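Local coordinates for alkylhydroperoxidase AhpD core: uncharacterized peroxidase-related protein (Ralstonia eutropha, PDB 2PRR), which is an uncharacterised, peroxidase-related member of the carboxymuconolactone decarboxylase family and probably reduces peroxides, as in the related alkylhydroperoxidase AhpD, at residues D[169-172]-D[173-177]; D[38-41]-D[42-45]. One frame throughout, in Å; residues are numbered along the deposited sequence.

Interaction 1: residues D[169-172]-D[173-177]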
ATOM      1  N   PHE D 169     -10.777  15.606  13.439  1.00 24.21           N
ATOM      2  CA  PHE D 169      -9.641  15.009  14.085  1.00 23.21           C
ATOM      3  C   PHE D 169      -8.528  14.515  13.096  1.00 23.95           C
ATOM      4  O   PHE D 169      -7.466  14.270  13.473  1.00 24.31           O
ATOM      5  CB  PHE D 169     -10.072  13.963  15.094  1.00 19.37           C
ATOM      6  CG  PHE D 169     -10.756  14.558  16.345  1.00 25.15           C
ATOM      7  CD1 PHE D 169     -10.030  14.942  17.431  1.00 22.37           C
ATOM      8  CD2 PHE D 169     -12.102  14.736  16.387  1.00 21.05           C
ATOM      9  CE1 PHE D 169     -10.663  15.506  18.564  1.00 25.82           C
ATOM     10  CE2 PHE D 169     -12.724  15.305  17.585  1.00 28.01           C
ATOM     11  CZ  PHE D 169     -11.973  15.664  18.601  1.00 13.52           C
ATOM     12  N   GLY D 170      -8.833  14.447  11.845  1.00 24.13           N
ATOM     13  CA  GLY D 170      -7.799  14.204  10.807  1.00 27.38           C
ATOM     14  C   GLY D 170      -6.997  15.504  10.712  1.00 29.01           C
ATOM     15  O   GLY D 170      -5.790  15.478  10.472  1.00 29.82           O
ATOM     16  N   LEU D 171      -7.666  16.651  10.916  1.00 28.50           N
ATOM     17  CA  LEU D 171      -6.991  17.957  10.948  1.00 28.47           C
ATOM     18  C   LEU D 171      -6.119  18.014  12.211  1.00 28.55           C
ATOM     19  O   LEU D 171      -4.904  18.253  12.158  1.00 27.65           O
ATOM     20  CB  LEU D 171      -8.035  19.103  10.951  1.00 29.95           C
ATOM     21  CG  LEU D 171      -7.630  20.583  11.100  1.00 25.68           C
ATOM     22  CD1 LEU D 171      -8.840  21.460  10.867  1.00 29.20           C
ATOM     23  CD2 LEU D 171      -7.033  20.901  12.462  1.00 28.72           C
ATOM     24  N   SER D 172      -6.774  17.794  13.345  1.00 27.47           N
ATOM     25  CA  SER D 172      -6.120  17.765  14.639  1.00 27.51           C
ATOM     26  C   SER D 172      -4.890  16.832  14.660  1.00 28.18           C
ATOM     27  O   SER D 172      -3.822  17.202  15.137  1.00 28.30           O
ATOM     28  CB  SER D 172      -7.137  17.305  15.656  1.00 27.11           C
ATOM     29  OG  SER D 172      -6.602  17.333  16.947  1.00 27.58           O
ATOM     30  N   ASN D 173      -5.053  15.614  14.158  1.00 29.64           N
ATOM     31  CA  ASN D 173      -3.955  14.659  14.079  1.00 27.67           C
ATOM     32  C   ASN D 173      -2.764  15.223  13.375  1.00 27.22           C
ATOM     33  O   ASN D 173      -1.648  15.157  13.896  1.00 27.19           O
ATOM     34  CB  ASN D 173      -4.341  13.418  13.296  1.00 25.86           C
ATOM     35  CG  ASN D 173      -5.277  12.509  14.021  1.00 30.10           C
ATOM     36  OD1 ASN D 173      -5.675  11.530  13.415  1.00 15.33           O
ATOM     37  ND2 ASN D 173      -5.704  12.843  15.297  1.00 14.06           N
ATOM     38  N   ARG D 174      -3.019  15.747  12.175  1.00 27.80           N
ATOM     39  CA  ARG D 174      -1.993  16.331  11.321  1.00 27.54           C
ATOM     40  C   ARG D 174      -1.237  17.508  11.932  1.00 28.51           C
ATOM     41  O   ARG D 174      -0.051  17.644  11.727  1.00 29.96           O
ATOM     42  CB  ARG D 174      -2.595  16.675   9.961  1.00 28.88           C
ATOM     43  CG  ARG D 174      -2.797  15.407   9.128  1.00 22.03           C
ATOM     44  CD  ARG D 174      -3.455  15.648   7.780  1.00 25.81           C
ATOM     45  NE  ARG D 174      -3.658  14.376   7.075  1.00 18.81           N
ATOM     46  CZ  ARG D 174      -4.585  13.478   7.391  1.00 27.76           C
ATOM     47  NH1 ARG D 174      -5.451  13.679   8.390  1.00 32.09           N
ATOM     48  NH2 ARG D 174      -4.662  12.354   6.721  1.00 23.01           N
HETATM   49  N   MSE D 175      -1.923  18.345  12.689  1.00 27.70           N
HETATM   50  CA  MSE D 175      -1.281  19.424  13.393  1.00 29.03           C
HETATM   51  C   MSE D 175      -0.426  18.875  14.536  1.00 28.15           C
HETATM   52  O   MSE D 175       0.730  19.280  14.713  1.00 28.04           O
HETATM   53  CB  MSE D 175      -2.334  20.392  13.967  1.00 30.87           C
HETATM   54  CG  MSE D 175      -3.022  21.238  12.927  1.00 28.74           C
HETATM   55 SE   MSE D 175      -1.828  22.369  11.954  0.75 21.39          SE
HETATM   56  CE  MSE D 175      -0.920  23.227  13.299  1.00 31.54           C
ATOM     57  N   ALA D 176      -1.031  17.951  15.285  1.00 27.28           N
ATOM     58  CA  ALA D 176      -0.427  17.275  16.415  1.00 25.13           C
ATOM     59  C   ALA D 176       0.876  16.646  16.078  1.00 26.59           C
ATOM     60  O   ALA D 176       1.859  16.792  16.830  1.00 25.32           O
ATOM     61  CB  ALA D 176      -1.371  16.202  16.940  1.00 25.31           C
ATOM     62  N   ASN D 177       0.857  15.917  14.961  1.00 26.58           N
ATOM     63  CA  ASN D 177       2.016  15.209  14.492  1.00 26.23           C
ATOM     64  C   ASN D 177       3.028  16.151  13.935  1.00 27.79           C
ATOM     65  O   ASN D 177       4.195  15.928  14.110  1.00 32.40           O
ATOM     66  CB  ASN D 177       1.630  14.185  13.419  1.00 24.73           C
ATOM     67  CG  ASN D 177       1.022  12.925  13.988  1.00 15.91           C
ATOM     68  OD1 ASN D 177       1.348  12.521  15.078  1.00 26.26           O
ATOM     69  ND2 ASN D 177       0.212  12.253  13.208  1.00 20.79           N
TER
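R174 folds back along its own helix so that NH1 donates to G170 O at 2.8 Å, with an N-H...O angle of 150°. G170 O also takes the regular helical bond from R174 N, a longer one at 3.3 Å. The two donors come to it from opposite faces of the carbonyl plane, each well out of that plane, while G170 O itself lies almost in the guanidinium plane, 7° out. The chain from CG to NE is extended, and with chi1 at -75° CG sits beside the backbone N, which runs the arm back toward the preceding turn. G170, with no side chain, leaves room there: its CA lies at the guanidinium edge.

The backbone bonds continue from M175 N to L171 O at 3.0 Å and from A176 N to S172 O at 2.9 Å. Packing is lighter: L171 and M175, a selenomethionine, lie side by side and point the same way, L171 CD2 reaching M175 CG at 4.1 Å. The second subunit covers this side, with its Y58 on L171 and its W160 on M175, while its C135 accepts from R174 NE through the backbone oxygen and the NH2 groups of the two R174 copies lie close, like charges near each other.

N173 OD1 accepts from N85 ND2 in a neighbouring loop, and N173 also touches C87 and C90, as A176 does C87 and S172 does C90. C87 and C90 are the two cysteines of a CxxC sequence that runs from the loop into helix 88-102, consistent with the redox motif of AhpD-like proteins. This buried turn of helix 156-179, with its i to i+4 bonds, faces that motif on one side and the subunit interface on another.

Interaction 2: residues D[38-41]-D[42-45]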
ATOM      1  N   VAL D  38      -3.855  21.767  32.184  1.00 40.73           N
ATOM      2  CA  VAL D  38      -4.229  22.236  30.877  1.00 40.29           C
ATOM      3  C   VAL D  38      -3.707  21.266  29.842  1.00 37.63           C
ATOM      4  O   VAL D  38      -2.490  21.144  29.677  1.00 36.86           O
ATOM      5  CB  VAL D  38      -3.672  23.642  30.567  1.00 40.47           C
ATOM      6  CG1 VAL D  38      -4.072  24.059  29.120  1.00 42.28           C
ATOM      7  CG2 VAL D  38      -4.196  24.670  31.597  1.00 39.45           C
ATOM      8  N   PRO D  39      -4.621  20.551  29.168  1.00 36.65           N
ATOM      9  CA  PRO D  39      -4.205  19.692  28.070  1.00 35.78           C
ATOM     10  C   PRO D  39      -3.322  20.489  27.139  1.00 34.88           C
ATOM     11  O   PRO D  39      -3.590  21.650  26.864  1.00 34.08           O
ATOM     12  CB  PRO D  39      -5.513  19.335  27.398  1.00 35.42           C
ATOM     13  CG  PRO D  39      -6.488  19.338  28.527  1.00 37.99           C
ATOM     14  CD  PRO D  39      -6.065  20.449  29.415  1.00 35.27           C
ATOM     15  N   ASN D  40      -2.272  19.863  26.640  1.00 35.89           N
ATOM     16  CA  ASN D  40      -1.289  20.581  25.837  1.00 34.28           C
ATOM     17  C   ASN D  40      -1.771  21.112  24.499  1.00 32.86           C
ATOM     18  O   ASN D  40      -1.159  22.018  23.952  1.00 33.89           O
ATOM     19  CB  ASN D  40       0.002  19.752  25.722  1.00 33.43           C
ATOM     20  CG  ASN D  40       0.711  19.599  27.072  1.00 34.67           C
ATOM     21  OD1 ASN D  40       0.550  20.440  27.989  1.00 30.46           O
ATOM     22  ND2 ASN D  40       1.477  18.516  27.218  1.00 23.05           N
ATOM     23  N   VAL D  41      -2.886  20.607  23.994  1.00 33.87           N
ATOM     24  CA  VAL D  41      -3.413  21.074  22.701  1.00 34.05           C
ATOM     25  C   VAL D  41      -3.755  22.581  22.807  1.00 34.35           C
ATOM     26  O   VAL D  41      -3.546  23.328  21.849  1.00 33.13           O
ATOM     27  CB  VAL D  41      -4.673  20.238  22.245  1.00 34.89           C
ATOM     28  CG1 VAL D  41      -5.861  20.424  23.224  1.00 31.84           C
ATOM     29  CG2 VAL D  41      -5.108  20.567  20.789  1.00 33.43           C
ATOM     30  N   PHE D  42      -4.267  23.023  23.965  1.00 34.26           N
ATOM     31  CA  PHE D  42      -4.621  24.434  24.142  1.00 34.13           C
ATOM     32  C   PHE D  42      -3.395  25.345  24.138  1.00 34.44           C
ATOM     33  O   PHE D  42      -3.395  26.394  23.515  1.00 35.34           O
ATOM     34  CB  PHE D  42      -5.373  24.675  25.471  1.00 35.08           C
ATOM     35  CG  PHE D  42      -6.724  24.015  25.552  1.00 35.78           C
ATOM     36  CD1 PHE D  42      -7.850  24.645  25.057  1.00 35.88           C
ATOM     37  CD2 PHE D  42      -6.871  22.763  26.151  1.00 41.39           C
ATOM     38  CE1 PHE D  42      -9.110  24.022  25.144  1.00 37.99           C
ATOM     39  CE2 PHE D  42      -8.122  22.138  26.227  1.00 38.45           C
ATOM     40  CZ  PHE D  42      -9.232  22.773  25.724  1.00 36.02           C
ATOM     41  N   LEU D  43      -2.356  24.939  24.848  1.00 34.23           N
ATOM     42  CA  LEU D  43      -1.167  25.743  24.978  1.00 34.11           C
ATOM     43  C   LEU D  43      -0.344  25.766  23.713  1.00 34.38           C
ATOM     44  O   LEU D  43       0.237  26.793  23.379  1.00 35.27           O
ATOM     45  CB  LEU D  43      -0.329  25.208  26.131  1.00 36.20           C
ATOM     46  CG  LEU D  43      -1.033  25.290  27.494  1.00 38.69           C
ATOM     47  CD1 LEU D  43      -0.376  24.327  28.475  1.00 41.42           C
ATOM     48  CD2 LEU D  43      -1.052  26.737  28.010  1.00 37.54           C
ATOM     49  N   THR D  44      -0.284  24.642  23.008  1.00 33.62           N
ATOM     50  CA  THR D  44       0.516  24.572  21.779  1.00 33.02           C
ATOM     51  C   THR D  44      -0.128  25.329  20.632  1.00 32.72           C
ATOM     52  O   THR D  44       0.560  26.035  19.881  1.00 32.64           O
ATOM     53  CB  THR D  44       0.818  23.097  21.361  1.00 32.06           C
ATOM     54  OG1 THR D  44      -0.405  22.359  21.221  1.00 31.79           O
ATOM     55  CG2 THR D  44       1.685  22.431  22.405  1.00 32.49           C
ATOM     56  N   LEU D  45      -1.447  25.188  20.490  1.00 34.12           N
ATOM     57  CA  LEU D  45      -2.181  25.915  19.435  1.00 34.34           C
ATOM     58  C   LEU D  45      -2.318  27.409  19.742  1.00 33.84           C
ATOM     59  O   LEU D  45      -2.519  28.201  18.829  1.00 31.08           O
ATOM     60  CB  LEU D  45      -3.551  25.290  19.147  1.00 34.43           C
ATOM     61  CG  LEU D  45      -3.554  23.876  18.539  1.00 33.48           C
ATOM     62  CD1 LEU D  45      -4.982  23.453  18.348  1.00 31.98           C
ATOM     63  CD2 LEU D  45      -2.762  23.713  17.181  1.00 33.94           C
TER
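The F42 ring has P39 O at its edge, in the ring plane, with F42 CD2 3.5 Å from that oxygen. P39 lies alongside the ring and points the same way, P39 CB coming to 3.9 Å from F42 CD2. V41 CG1 approaches the ring obliquely, also 3.9 Å from F42 CD2, and F56 of helix 49-63 stacks on the ring. P39 O also accepts from F42 N, in a bond of 3.3 Å with an N-H...O angle of 145°.

The short helix 40-45 follows an extended V38-P39 lead-in. Its next bonds are of the i to i+4 kind, and N40 O is gripped twice by T44: by its N and by OG1, each at 2.9 Å. The chi1 of 56° sets OG1 between the backbone N and the carbonyl carbon of T44, within reach of the preceding turn. The N40 amide has its polar partner outside the turn, ND2 donating to R182 O.

V38 folds over the turn, meeting L43 at about a right angle, with V38 CG1 3.7 Å from L43 CG. Farther along, V41 CG2 touches L45 CD1 at 3.8 Å, and F55 of helix 49-63 packs against both V41 and L45.

Overall arrangement
The short helix of interaction 2 comes first in the chain, the long helix of interaction 1 much later. Their centres lie 13 Å apart, and although the nearest atoms approach to about 4 Å the two contacts do not touch. F55 of helix 49-63 bridges them, packing on L171 and S172 in one and on V41 and L45 in the other. A bound PEG lies about 3 Å from the side chain of S172, and one about 4 Å from that of V41. Interaction 1 is nearer the chain centre and touches C87 and C90, the probable redox pair; interaction 2 reaches that region through Y89, whose OH is weakly hydrogen-bonded to V41 N.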